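Local coordinates for fatty acid synthase 1, isoform A (Drosophila melanogaster, PDB 6FN6), which probably builds long-chain saturated fatty acids from acetyl-CoA and malonyl-CoA with NADPH, this piece being its dehydratase, enoylreductase and ketoreductase region, at residues I81-F84 and A89-I92; I171-T176 and I234-V239. All blocks are in the same frame, centred on the assembly; numbering follows the deposited sequence.

Contact 1 of 2, residues I81-F84 and A89-I92; sequences INFF and AFEI
F83 and F90 are directly paired across two antiparallel strands. The two side chains lie side by side and point the same way. F83 brings CD2 and CE2 obliquely to the CB of F90, with CD2 of F83 3.4 Å from that CB. The two rings meet obliquely, their planes at 33° and their centroids 5.8 Å apart. F90 holds CG between its backbone N and carbonyl carbon (chi1 74°), and its ring then runs on away from strand 76-83. On the same face, I81 CG1 touches I92 CG1 at 4.0 Å. The backbone bonds fall at N82 and E91, a hydrogen-bonded pair: N82 N donates to E91 O and E91 N to N82 O, both at 3.1 Å. Closer to the connecting loop, F84 N donates to A89 O at 3.0 Å and 158°. These strands, 76-83 and 89-93, form a beta hairpin of the predicted N-terminal hotdog fold. The face carrying I81, F83, F90 and I92 packs on helix 34-48, the long helix that a hotdog sheet wraps around. T44 and F45 meet F83, A41 meets F90, and Y37 meets I92. With an alanine at F83, the CB of F90 would probably lose the ring that covers it and F45 its aromatic neighbour. The face with N82 and E91 looks to the second subunit, where E91 OE1 hydrogen-bonds T87 OG1 of that subunit. Beyond the strand end, the F84 ring stacks on F84 of the second subunit.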
loop_
_atom_site.group_PDB
_atom_site.type_symbol
_atom_site.label_atom_id
_atom_site.label_comp_id
_atom_site.label_asym_id
_atom_site.label_seq_id
_atom_site.Cartn_x
_atom_site.Cartn_y
_atom_site.Cartn_z
ATOM N N ILE A 81 -25.337 2.976 6.831
ATOM C CA ILE A 81 -24.466 3.734 5.933
ATOM C C ILE A 81 -23.833 4.910 6.673
ATOM O O ILE A 81 -24.487 5.565 7.484
ATOM C CB ILE A 81 -25.238 4.231 4.695
ATOM C CG1 ILE A 81 -26.132 3.111 4.150
ATOM C CG2 ILE A 81 -24.261 4.720 3.634
ATOM C CD1 ILE A 81 -26.879 3.458 2.874
ATOM N N ASN A 82 -22.563 5.181 6.377
ATOM C CA ASN A 82 -21.834 6.282 7.009
ATOM C C ASN A 82 -20.900 6.970 6.012
ATOM O O ASN A 82 -20.321 6.320 5.144
ATOM C CB ASN A 82 -21.032 5.772 8.208
ATOM C CG ASN A 82 -20.710 6.868 9.204
ATOM O OD1 ASN A 82 -20.628 8.044 8.847
ATOM N ND2 ASN A 82 -20.523 6.488 10.463
ATOM N N PHE A 83 -20.755 8.287 6.147
ATOM C CA PHE A 83 -19.936 9.073 5.224
ATOM C C PHE A 83 -18.943 9.969 5.965
ATOM O O PHE A 83 -19.271 10.547 7.001
ATOM C CB PHE A 83 -20.828 9.938 4.330
ATOM C CG PHE A 83 -21.710 9.154 3.404
ATOM C CD1 PHE A 83 -22.956 8.719 3.822
ATOM C CD2 PHE A 83 -21.305 8.866 2.113
ATOM C CE1 PHE A 83 -23.777 8.000 2.975
ATOM C CE2 PHE A 83 -22.122 8.147 1.260
ATOM C CZ PHE A 83 -23.360 7.715 1.692
ATOM N N PHE A 84 -17.735 10.086 5.417
ATOM C CA PHE A 84 -16.729 11.017 5.929
ATOM C C PHE A 84 -16.729 12.329 5.148
ATOM O O PHE A 84 -16.461 12.345 3.947
ATOM C CB PHE A 84 -15.323 10.405 5.869
ATOM C CG PHE A 84 -15.047 9.360 6.924
ATOM C CD1 PHE A 84 -15.858 9.224 8.043
ATOM C CD2 PHE A 84 -13.948 8.528 6.802
ATOM C CE1 PHE A 84 -15.584 8.266 9.003
ATOM C CE2 PHE A 84 -13.669 7.571 7.758
ATOM C CZ PHE A 84 -14.485 7.440 8.859
ATOM N N ALA A 89 -15.105 9.031 1.808
ATOM C CA ALA A 89 -15.181 7.585 1.954
ATOM C C ALA A 89 -16.478 7.213 2.659
ATOM O O ALA A 89 -16.899 7.895 3.597
ATOM C CB ALA A 89 -13.982 7.058 2.728
ATOM N N PHE A 90 -17.113 6.136 2.204
ATOM C CA PHE A 90 -18.341 5.662 2.827
ATOM C C PHE A 90 -18.251 4.171 3.127
ATOM O O PHE A 90 -17.364 3.480 2.632
ATOM C CB PHE A 90 -19.549 5.955 1.929
ATOM C CG PHE A 90 -19.655 5.053 0.730
ATOM C CD1 PHE A 90 -20.370 3.868 0.797
ATOM C CD2 PHE A 90 -19.046 5.395 -0.464
ATOM C CE1 PHE A 90 -20.466 3.041 -0.302
ATOM C CE2 PHE A 90 -19.140 4.572 -1.566
ATOM C CZ PHE A 90 -19.851 3.395 -1.486
ATOM N N GLU A 91 -19.176 3.690 3.948
ATOM C CA GLU A 91 -19.246 2.275 4.297
ATOM C C GLU A 91 -20.686 1.828 4.508
ATOM O O GLU A 91 -21.510 2.586 5.019
ATOM C CB GLU A 91 -18.427 1.986 5.554
ATOM C CG GLU A 91 -17.016 1.523 5.265
ATOM C CD GLU A 91 -16.279 1.086 6.512
ATOM O OE1 GLU A 91 -15.046 0.895 6.434
ATOM O OE2 GLU A 91 -16.933 0.918 7.565
ATOM N N ILE A 92 -20.982 0.599 4.097
ATOM C CA ILE A 92 -22.293 0.011 4.336
ATOM C C ILE A 92 -22.134 -1.255 5.176
ATOM O O ILE A 92 -21.397 -2.172 4.811
ATOM C CB ILE A 92 -23.029 -0.277 3.012
ATOM C CG1 ILE A 92 -23.250 1.028 2.244
ATOM C CG2 ILE A 92 -24.371 -0.955 3.276
ATOM C CD1 ILE A 92 -23.706 0.841 0.816
#

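Contact 2 of 2, residues I171-T176 and I234-V239; sequences ISFMDT and IKSAGV
F173 and M174, on the helix that also carries the predicted dehydratase proton donor D175, meet S236 and V239 of a tight hairpin turn. The helix is 170-183, and the contact uses its early turns. The hairpin turn is a type II' beta turn from S236 to V239, closed by backbone bonds both ways between its end residues. A237 takes the first central position with a positive phi of 54°. F173 points at the turn from the helix, and M174 comes alongside it. F173 sets CG anti to its backbone N (chi1 174°), which sends the ring out from the helix toward S236 and V239. The ring meets them with its rim. V239 CG2 lies in the ring plane at the edge, 3.9 Å from F173 CE2. S236 OG also sits at the edge, 3.4 Å from F173 CZ. That hydroxyl hydrogen-bonds to the carbonyl oxygen of P224, so its polar need is met on the neighbouring strand. The V239 and F173 side chains run antiparallel past one another. The same valine crosses M174 at about a right angle, its CG1 4.0 Å from M174 SD. CG1 meets the M174 chain alone, while CG2 touches both the F173 ring and M174 CG. All this lies within the predicted C-terminal hotdog fold, where the helix packs against the sheet that includes strands 223-228, 233-236 and 239-248. H206 and W166 each make an edge-to-face contact with F173, and H206 ND1 also takes a hydrogen bond from G238 N. M174 reaches T35 and T39 of helix 34-48 in the other hotdog. D175 does not touch the turn; its OD2 is hydrogen-bonded to Q179 NE2, one turn further along.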
loop_
_atom_site.group_PDB
_atom_site.type_symbol
_atom_site.label_atom_id
_atom_site.label_comp_id
_atom_site.label_asym_id
_atom_site.label_seq_id
_atom_site.Cartn_x
_atom_site.Cartn_y
_atom_site.Cartn_z
ATOM N N ILE A 171 -31.422 -0.152 -9.841
ATOM C CA ILE A 171 -30.771 -1.353 -9.329
ATOM C C ILE A 171 -30.766 -2.444 -10.396
ATOM O O ILE A 171 -29.713 -2.985 -10.736
ATOM C CB ILE A 171 -31.446 -1.844 -8.035
ATOM C CG1 ILE A 171 -31.268 -0.803 -6.926
ATOM C CG2 ILE A 171 -30.880 -3.210 -7.611
ATOM C CD1 ILE A 171 -32.040 -1.101 -5.652
ATOM N N SER A 172 -31.937 -2.760 -10.934
ATOM C CA SER A 172 -32.040 -3.813 -11.936
ATOM C C SER A 172 -31.227 -3.444 -13.170
ATOM O O SER A 172 -30.501 -4.275 -13.717
ATOM C CB SER A 172 -33.501 -4.067 -12.317
ATOM O OG SER A 172 -33.978 -3.090 -13.226
ATOM N N PHE A 173 -31.351 -2.194 -13.605
ATOM C CA PHE A 173 -30.685 -1.755 -14.821
ATOM C C PHE A 173 -29.168 -1.865 -14.708
ATOM O O PHE A 173 -28.512 -2.424 -15.589
ATOM C CB PHE A 173 -31.070 -0.318 -15.157
ATOM C CG PHE A 173 -30.305 0.248 -16.314
ATOM C CD1 PHE A 173 -30.687 -0.031 -17.613
ATOM C CD2 PHE A 173 -29.196 1.048 -16.102
ATOM C CE1 PHE A 173 -29.980 0.481 -18.682
ATOM C CE2 PHE A 173 -28.485 1.563 -17.168
ATOM C CZ PHE A 173 -28.876 1.279 -18.459
ATOM N N MET A 174 -28.609 -1.331 -13.627
ATOM C CA MET A 174 -27.167 -1.377 -13.434
ATOM C C MET A 174 -26.703 -2.820 -13.248
ATOM O O MET A 174 -25.590 -3.170 -13.633
ATOM C CB MET A 174 -26.750 -0.508 -12.241
ATOM C CG MET A 174 -26.762 0.990 -12.555
ATOM S SD MET A 174 -25.825 2.013 -11.396
ATOM C CE MET A 174 -26.823 1.876 -9.912
ATOM N N ASP A 175 -27.556 -3.660 -12.668
ATOM C CA ASP A 175 -27.221 -5.073 -12.508
ATOM C C ASP A 175 -27.071 -5.759 -13.865
ATOM O O ASP A 175 -26.140 -6.531 -14.071
ATOM C CB ASP A 175 -28.281 -5.798 -11.679
ATOM C CG ASP A 175 -27.906 -7.242 -11.391
ATOM O OD1 ASP A 175 -26.762 -7.489 -10.960
ATOM O OD2 ASP A 175 -28.754 -8.134 -11.597
ATOM N N THR A 176 -27.987 -5.479 -14.788
ATOM C CA THR A 176 -27.927 -6.084 -16.116
ATOM C C THR A 176 -26.652 -5.666 -16.848
ATOM O O THR A 176 -26.176 -6.379 -17.729
ATOM C CB THR A 176 -29.161 -5.721 -16.973
ATOM O OG1 THR A 176 -29.323 -4.299 -17.023
ATOM C CG2 THR A 176 -30.413 -6.356 -16.394
ATOM N N ILE A 234 -17.737 -0.703 -19.083
ATOM C CA ILE A 234 -19.105 -1.043 -19.448
ATOM C C ILE A 234 -19.895 0.258 -19.471
ATOM O O ILE A 234 -20.054 0.905 -18.436
ATOM C CB ILE A 234 -19.737 -2.051 -18.467
ATOM C CG1 ILE A 234 -18.826 -3.257 -18.238
ATOM C CG2 ILE A 234 -21.082 -2.528 -18.987
ATOM C CD1 ILE A 234 -18.991 -3.862 -16.859
ATOM N N LYS A 235 -20.400 0.639 -20.639
ATOM C CA LYS A 235 -21.098 1.912 -20.776
ATOM C C LYS A 235 -22.496 1.760 -21.371
ATOM O O LYS A 235 -22.671 1.169 -22.438
ATOM C CB LYS A 235 -20.272 2.869 -21.635
ATOM C CG LYS A 235 -20.755 4.305 -21.577
ATOM C CD LYS A 235 -19.747 5.266 -22.183
ATOM C CE LYS A 235 -20.263 6.699 -22.143
ATOM N NZ LYS A 235 -20.643 7.135 -20.767
ATOM N N SER A 236 -23.489 2.296 -20.666
ATOM C CA SER A 236 -24.856 2.313 -21.164
ATOM C C SER A 236 -25.584 3.560 -20.675
ATOM O O SER A 236 -25.804 3.730 -19.476
ATOM C CB SER A 236 -25.608 1.055 -20.728
ATOM O OG SER A 236 -26.931 1.054 -21.241
ATOM N N ALA A 237 -25.954 4.424 -21.616
ATOM C CA ALA A 237 -26.666 5.656 -21.305
ATOM C C ALA A 237 -25.910 6.483 -20.260
ATOM O O ALA A 237 -24.781 6.908 -20.504
ATOM C CB ALA A 237 -28.083 5.339 -20.831
ATOM N N GLY A 238 -26.526 6.710 -19.103
ATOM C CA GLY A 238 -25.961 7.594 -18.098
ATOM C C GLY A 238 -25.006 6.923 -17.132
ATOM O O GLY A 238 -24.394 7.589 -16.298
ATOM N N VAL A 239 -24.883 5.604 -17.240
ATOM C CA VAL A 239 -24.030 4.837 -16.342
ATOM C C VAL A 239 -22.748 4.424 -17.062
ATOM O O VAL A 239 -22.787 3.910 -18.178
ATOM C CB VAL A 239 -24.770 3.601 -15.785
ATOM C CG1 VAL A 239 -23.908 2.879 -14.753
ATOM C CG2 VAL A 239 -26.108 4.004 -15.175
#

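Both contacts are buried and lie in the dehydratase part of the chain, one in each predicted hotdog fold. Their centres are about 23 Å apart and they do not touch. Contact 1 joins two strands that are neighbours in sequence; contact 2 joins a helix to a turn 58 residues away. Backbone hydrogen bonds tie the strands of contact 1, whereas contact 2 has no hydrogen bond across it and rests on side-chain packing. Helix 34-48 is common to both, taking the apolar face of contact 1 and meeting M174 of contact 2. Contact 1 also borders the second subunit. Contact 2 stays within one chain, on the helix of the predicted proton donor.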